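Local coordinates for hypothetical protein Atu1826 (Agrobacterium tumefaciens, PDB 2I3D), which is of unknown function but is probably an alpha/beta hydrolase, related in sequence to the S15 family of X-Pro dipeptidyl-peptidases, at residues C167-I173 with Q197-T203; S123-Y129 with I146-I152. All blocks are in the same frame, centred on the assembly; numbering follows the deposited sequence.

Contact 2 pairs strand 124-129 with strand 146-152, and contact 1 pairs strand 171-176 with strand 202-207, outermost within the chain. The centre of contact 2 lies about 4 Å from the centre of the chain, that of contact 1 about 14 Å; the two contact centres are about 11 Å apart. Strands 146-152 and 171-176 are neighbours in the one mixed sheet, so the contacts meet directly: L172 O lies 2.8 Å from S151 N, and S169 OG 2.9 Å from I146 O, both probable hydrogen bonds. S130, H212 and D179 are arranged like a Ser-His-Asp triad; contact 2 runs up to it at Y129, while contact 1 covers the opposite, N-terminal ends of its strands.

Contact 1. Residues C167-I173 with Q197-T203; sequences CPSSGLI and QKGILIT
The side-chain amide of Q197 accepts from the backbone of C167: C167 N to Q197 OE1 is 2.8 Å, the donor arriving above the amide's carbonyl plane, 37° out of it. The other end of that amide is also engaged, since Q197 NE2 is bonded to L164 O. The long Q197 chain, extended beyond CG, carries the amide across from a type II turn running from Q197 to I200. After the turn, I200 faces C167, with CD1 3.7 Å from C167 CB, while its CG2 branch lies against the backbone of S169.

S170 OG replaces a backbone acceptor just ahead of the strands. With OG anti to its carbonyl carbon (chi1 -67°), it receives L201 N at 2.9 Å in an almost straight bond (174° at the hydrogen), and a water links the same hydroxyl to G199 O. The G171 N bond to L201 O is weak. Regular parallel pairing follows, in the beta-alpha-beta unit of strand 171-176, helix 184-195 and strand 202-207: T203 N reaches G171 O at 2.9 Å, and I173 N reaches T203 O at 2.9 Å. T203 O also receives the CA-H of L172, with CA 3.3 Å away.

The chemistry implies that S170 OG stands in as acceptor for L201 N where the regular pairing stops, the buried S169 O being left without a partner in the model, and that Q197 OE1 separately ties the turn to C167 N.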
# COMPACT_ATOMS: atom_id res chain seq x y z
N CYS B 167 3.87 29.16 -6.26
CA CYS B 167 4.12 27.91 -6.89
C CYS B 167 4.72 28.20 -8.27
O CYS B 167 4.14 28.96 -9.04
CB CYS B 167 2.84 27.10 -6.96
SG CYS B 167 3.06 25.45 -7.66
N PRO B 168 5.88 27.62 -8.58
CA PRO B 168 6.61 27.97 -9.81
C PRO B 168 6.21 27.22 -11.12
O PRO B 168 6.65 27.58 -12.24
CB PRO B 168 8.06 27.68 -9.39
CG PRO B 168 7.92 26.47 -8.54
CD PRO B 168 6.69 26.74 -7.70
N SER B 169 5.40 26.18 -10.97
CA SER B 169 5.11 25.29 -12.09
C SER B 169 3.65 24.88 -12.06
O SER B 169 2.98 24.90 -11.00
CB SER B 169 5.98 24.03 -12.03
OG SER B 169 7.36 24.37 -12.13
N SER B 170 3.17 24.51 -13.24
CA SER B 170 1.86 23.89 -13.39
C SER B 170 1.95 22.43 -12.90
O SER B 170 2.98 21.78 -13.04
CB SER B 170 1.49 23.90 -14.87
OG SER B 170 1.30 25.27 -15.30
N GLY B 171 0.84 21.92 -12.39
CA GLY B 171 0.82 20.51 -11.99
C GLY B 171 -0.58 20.06 -11.62
O GLY B 171 -1.57 20.82 -11.73
N LEU B 172 -0.65 18.83 -11.14
CA LEU B 172 -1.90 18.14 -10.82
C LEU B 172 -2.01 17.96 -9.30
O LEU B 172 -1.05 17.47 -8.67
CB LEU B 172 -1.86 16.76 -11.48
CG LEU B 172 -3.01 15.81 -11.10
CD1 LEU B 172 -4.34 16.28 -11.63
CD2 LEU B 172 -2.70 14.42 -11.60
N ILE B 173 -3.18 18.30 -8.74
CA ILE B 173 -3.49 17.98 -7.35
C ILE B 173 -4.71 17.09 -7.46
O ILE B 173 -5.70 17.45 -8.12
CB ILE B 173 -3.76 19.24 -6.51
CG1 ILE B 173 -2.46 20.04 -6.39
CG2 ILE B 173 -4.30 18.87 -5.14
CD1 ILE B 173 -2.58 21.37 -5.64
N GLN B 197 -2.35 32.56 -8.47
CA GLN B 197 -1.00 32.82 -8.94
C GLN B 197 -0.94 32.77 -10.49
O GLN B 197 -1.19 31.74 -11.09
CB GLN B 197 -0.06 31.83 -8.23
CG GLN B 197 -0.24 31.93 -6.68
CD GLN B 197 0.58 30.92 -5.87
OE1 GLN B 197 1.15 29.99 -6.41
NE2 GLN B 197 0.63 31.13 -4.55
N LYS B 198 -0.62 33.89 -11.16
CA LYS B 198 -0.69 33.89 -12.64
C LYS B 198 0.48 33.10 -13.24
O LYS B 198 1.53 32.95 -12.63
CB LYS B 198 -0.70 35.31 -13.22
CG LYS B 198 -1.93 36.11 -12.86
CD LYS B 198 -1.53 37.55 -12.64
CE LYS B 198 -2.71 38.39 -12.21
NZ LYS B 198 -3.52 37.74 -11.10
N GLY B 199 0.27 32.55 -14.43
CA GLY B 199 1.37 31.96 -15.13
C GLY B 199 1.56 30.48 -14.86
O GLY B 199 2.44 29.85 -15.42
N ILE B 200 0.72 29.93 -14.00
CA ILE B 200 0.65 28.48 -13.85
C ILE B 200 -0.82 28.05 -13.99
O ILE B 200 -1.73 28.86 -13.78
CB ILE B 200 1.20 27.96 -12.47
CG1 ILE B 200 0.34 28.48 -11.31
CG2 ILE B 200 2.73 28.30 -12.32
CD1 ILE B 200 0.79 27.94 -9.96
N LEU B 201 -1.02 26.77 -14.31
CA LEU B 201 -2.37 26.16 -14.23
C LEU B 201 -2.28 25.01 -13.25
O LEU B 201 -1.47 24.06 -13.43
CB LEU B 201 -2.78 25.58 -15.60
CG LEU B 201 -4.16 24.89 -15.61
CD1 LEU B 201 -5.26 25.89 -15.26
CD2 LEU B 201 -4.47 24.25 -16.95
N ILE B 202 -3.13 25.10 -12.23
CA ILE B 202 -3.35 24.01 -11.27
C ILE B 202 -4.53 23.18 -11.78
O ILE B 202 -5.66 23.69 -11.91
CB ILE B 202 -3.63 24.53 -9.82
CG1 ILE B 202 -2.45 25.35 -9.30
CG2 ILE B 202 -3.91 23.36 -8.88
CD1 ILE B 202 -1.12 24.60 -9.17
N THR B 203 -4.26 21.92 -12.12
CA THR B 203 -5.34 21.00 -12.53
C THR B 203 -5.71 20.26 -11.25
O THR B 203 -4.87 19.56 -10.67
CB THR B 203 -4.85 20.03 -13.63
OG1 THR B 203 -4.61 20.80 -14.83
CG2 THR B 203 -5.90 18.95 -13.93
O HOH W 1 3.43 26.90 -15.83

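Contact 2. Residues S123-Y129 with I146-I152; sequences SCWVAGY and IEGFMSI
C124 begins the pairing: E147 N donates to C124 O at 2.9 Å, and C124 SG packs on I146 CG1 at 3.8 Å.

W125 carries the largest ring of the contact. Its CG is anti to the carbonyl carbon (chi1 -81°), and the indole lies flat over the backbone of G148, whose CA sits 3.8 Å from the six-membered ring's centroid and 12° off its normal, a CH-pi contact. CZ3 reaches towards the methyl CE of selenomethionine M150, and F80 meets the indole edge-to-face. In the plane of the indole, a water accepts a weak bond from NE1.

V126 uses both its backbone groups: its N donates to G148 O, and its O receives M150 N at 3.0 Å in the carbonyl plane. Its CG1 branch packs on F149 CB across the strands. The two short strand segments run parallel, their axes 7° apart, and helix 131-142 joins them in a beta-alpha-beta unit of the alpha/beta-hydrolase sheet.

A127 touches M150 CB to CB. G128, the first glycine of a probable nucleophile elbow, binds M150 O through its N and receives I152 N on its O at 2.9 Å, nearly straight. At Y129 the ring crosses the I152 side chain at about a right angle, CD1 lying 3.6 Å from I152 CG2; I152 O lies at the ring edge, and Y129 OH bonds to H212 O.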
# COMPACT_ATOMS: atom_id res chain seq x y z
N SER B 123 15.32 18.65 -17.45
CA SER B 123 14.03 18.82 -16.77
C SER B 123 13.62 17.66 -15.90
O SER B 123 14.11 16.53 -16.04
CB SER B 123 12.90 19.12 -17.75
OG SER B 123 12.61 17.98 -18.47
N CYS B 124 12.72 17.98 -14.98
CA CYS B 124 12.39 17.03 -13.95
C CYS B 124 10.91 17.19 -13.58
O CYS B 124 10.34 18.28 -13.68
CB CYS B 124 13.33 17.21 -12.75
SG CYS B 124 12.86 16.28 -11.24
N TRP B 125 10.29 16.06 -13.20
CA TRP B 125 8.98 16.07 -12.53
C TRP B 125 9.11 15.46 -11.16
O TRP B 125 9.91 14.56 -10.97
CB TRP B 125 7.97 15.23 -13.29
CG TRP B 125 7.32 15.94 -14.49
CD1 TRP B 125 7.94 16.41 -15.62
CD2 TRP B 125 5.93 16.17 -14.67
NE1 TRP B 125 7.00 16.93 -16.50
CE2 TRP B 125 5.76 16.79 -15.95
CE3 TRP B 125 4.80 15.88 -13.89
CZ2 TRP B 125 4.51 17.15 -16.44
CZ3 TRP B 125 3.54 16.24 -14.38
CH2 TRP B 125 3.41 16.88 -15.63
N VAL B 126 8.26 15.91 -10.24
CA VAL B 126 8.18 15.25 -8.94
C VAL B 126 6.75 14.79 -8.75
O VAL B 126 5.80 15.51 -9.10
CB VAL B 126 8.64 16.20 -7.78
CG1 VAL B 126 7.76 17.43 -7.71
CG2 VAL B 126 8.71 15.46 -6.42
N ALA B 127 6.58 13.59 -8.23
CA ALA B 127 5.23 13.11 -7.93
C ALA B 127 5.27 12.61 -6.50
O ALA B 127 6.16 11.81 -6.17
CB ALA B 127 4.83 11.99 -8.88
N GLY B 128 4.37 13.09 -5.65
CA GLY B 128 4.38 12.71 -4.23
C GLY B 128 2.99 12.34 -3.74
O GLY B 128 2.01 12.91 -4.19
N TYR B 129 2.91 11.41 -2.79
CA TYR B 129 1.62 10.97 -2.24
C TYR B 129 1.59 11.24 -0.75
O TYR B 129 2.48 10.82 -0.00
CB TYR B 129 1.47 9.47 -2.59
CG TYR B 129 0.31 8.78 -1.93
CD1 TYR B 129 -0.88 9.47 -1.65
CD2 TYR B 129 0.40 7.42 -1.60
CE1 TYR B 129 -1.97 8.80 -0.98
CE2 TYR B 129 -0.65 6.77 -0.95
CZ TYR B 129 -1.81 7.45 -0.64
OH TYR B 129 -2.79 6.71 -0.04
N ILE B 146 12.53 21.73 -12.07
CA ILE B 146 11.30 20.92 -11.88
C ILE B 146 10.14 21.62 -12.55
O ILE B 146 9.66 22.63 -12.06
CB ILE B 146 11.02 20.63 -10.42
CG1 ILE B 146 12.15 19.73 -9.86
CG2 ILE B 146 9.69 19.88 -10.32
CD1 ILE B 146 12.01 19.33 -8.39
N GLU B 147 9.70 21.10 -13.69
CA GLU B 147 8.71 21.83 -14.51
C GLU B 147 7.28 21.30 -14.40
O GLU B 147 6.35 21.88 -14.99
CB GLU B 147 9.17 21.91 -15.97
CG GLU B 147 9.20 20.61 -16.72
CD GLU B 147 9.64 20.81 -18.16
OE1 GLU B 147 8.87 20.45 -19.07
OE2 GLU B 147 10.75 21.36 -18.39
N GLY B 148 7.10 20.25 -13.61
CA GLY B 148 5.74 19.71 -13.40
C GLY B 148 5.74 18.93 -12.12
O GLY B 148 6.78 18.40 -11.68
N PHE B 149 4.54 18.80 -11.54
CA PHE B 149 4.39 17.97 -10.36
C PHE B 149 3.03 17.29 -10.35
O PHE B 149 2.10 17.74 -11.04
CB PHE B 149 4.50 18.82 -9.07
CG PHE B 149 3.37 19.85 -8.92
CD1 PHE B 149 2.16 19.51 -8.32
CD2 PHE B 149 3.51 21.16 -9.42
CE1 PHE B 149 1.12 20.45 -8.19
CE2 PHE B 149 2.50 22.09 -9.29
CZ PHE B 149 1.29 21.73 -8.68
N MSE B 150 2.96 16.21 -9.56
CA MSE B 150 1.70 15.61 -9.19
C MSE B 150 1.70 15.53 -7.67
O MSE B 150 2.72 15.06 -7.08
CB MSE B 150 1.61 14.20 -9.76
CG MSE B 150 1.54 14.19 -11.26
SE MSE B 150 1.34 12.32 -11.80
CE MSE B 150 1.44 12.67 -13.71
N SER B 151 0.61 15.99 -7.04
CA SER B 151 0.47 15.92 -5.58
C SER B 151 -0.81 15.16 -5.31
O SER B 151 -1.90 15.69 -5.53
CB SER B 151 0.40 17.30 -4.95
OG SER B 151 1.66 17.89 -4.97
N ILE B 152 -0.66 13.92 -4.86
CA ILE B 152 -1.76 13.01 -4.62
C ILE B 152 -2.07 13.09 -3.10
O ILE B 152 -1.20 12.82 -2.26
CB ILE B 152 -1.41 11.58 -4.99
CG1 ILE B 152 -1.16 11.49 -6.50
CG2 ILE B 152 -2.57 10.68 -4.61
CD1 ILE B 152 0.16 12.09 -7.05
O HOH W 2 6.88 18.77 -19.25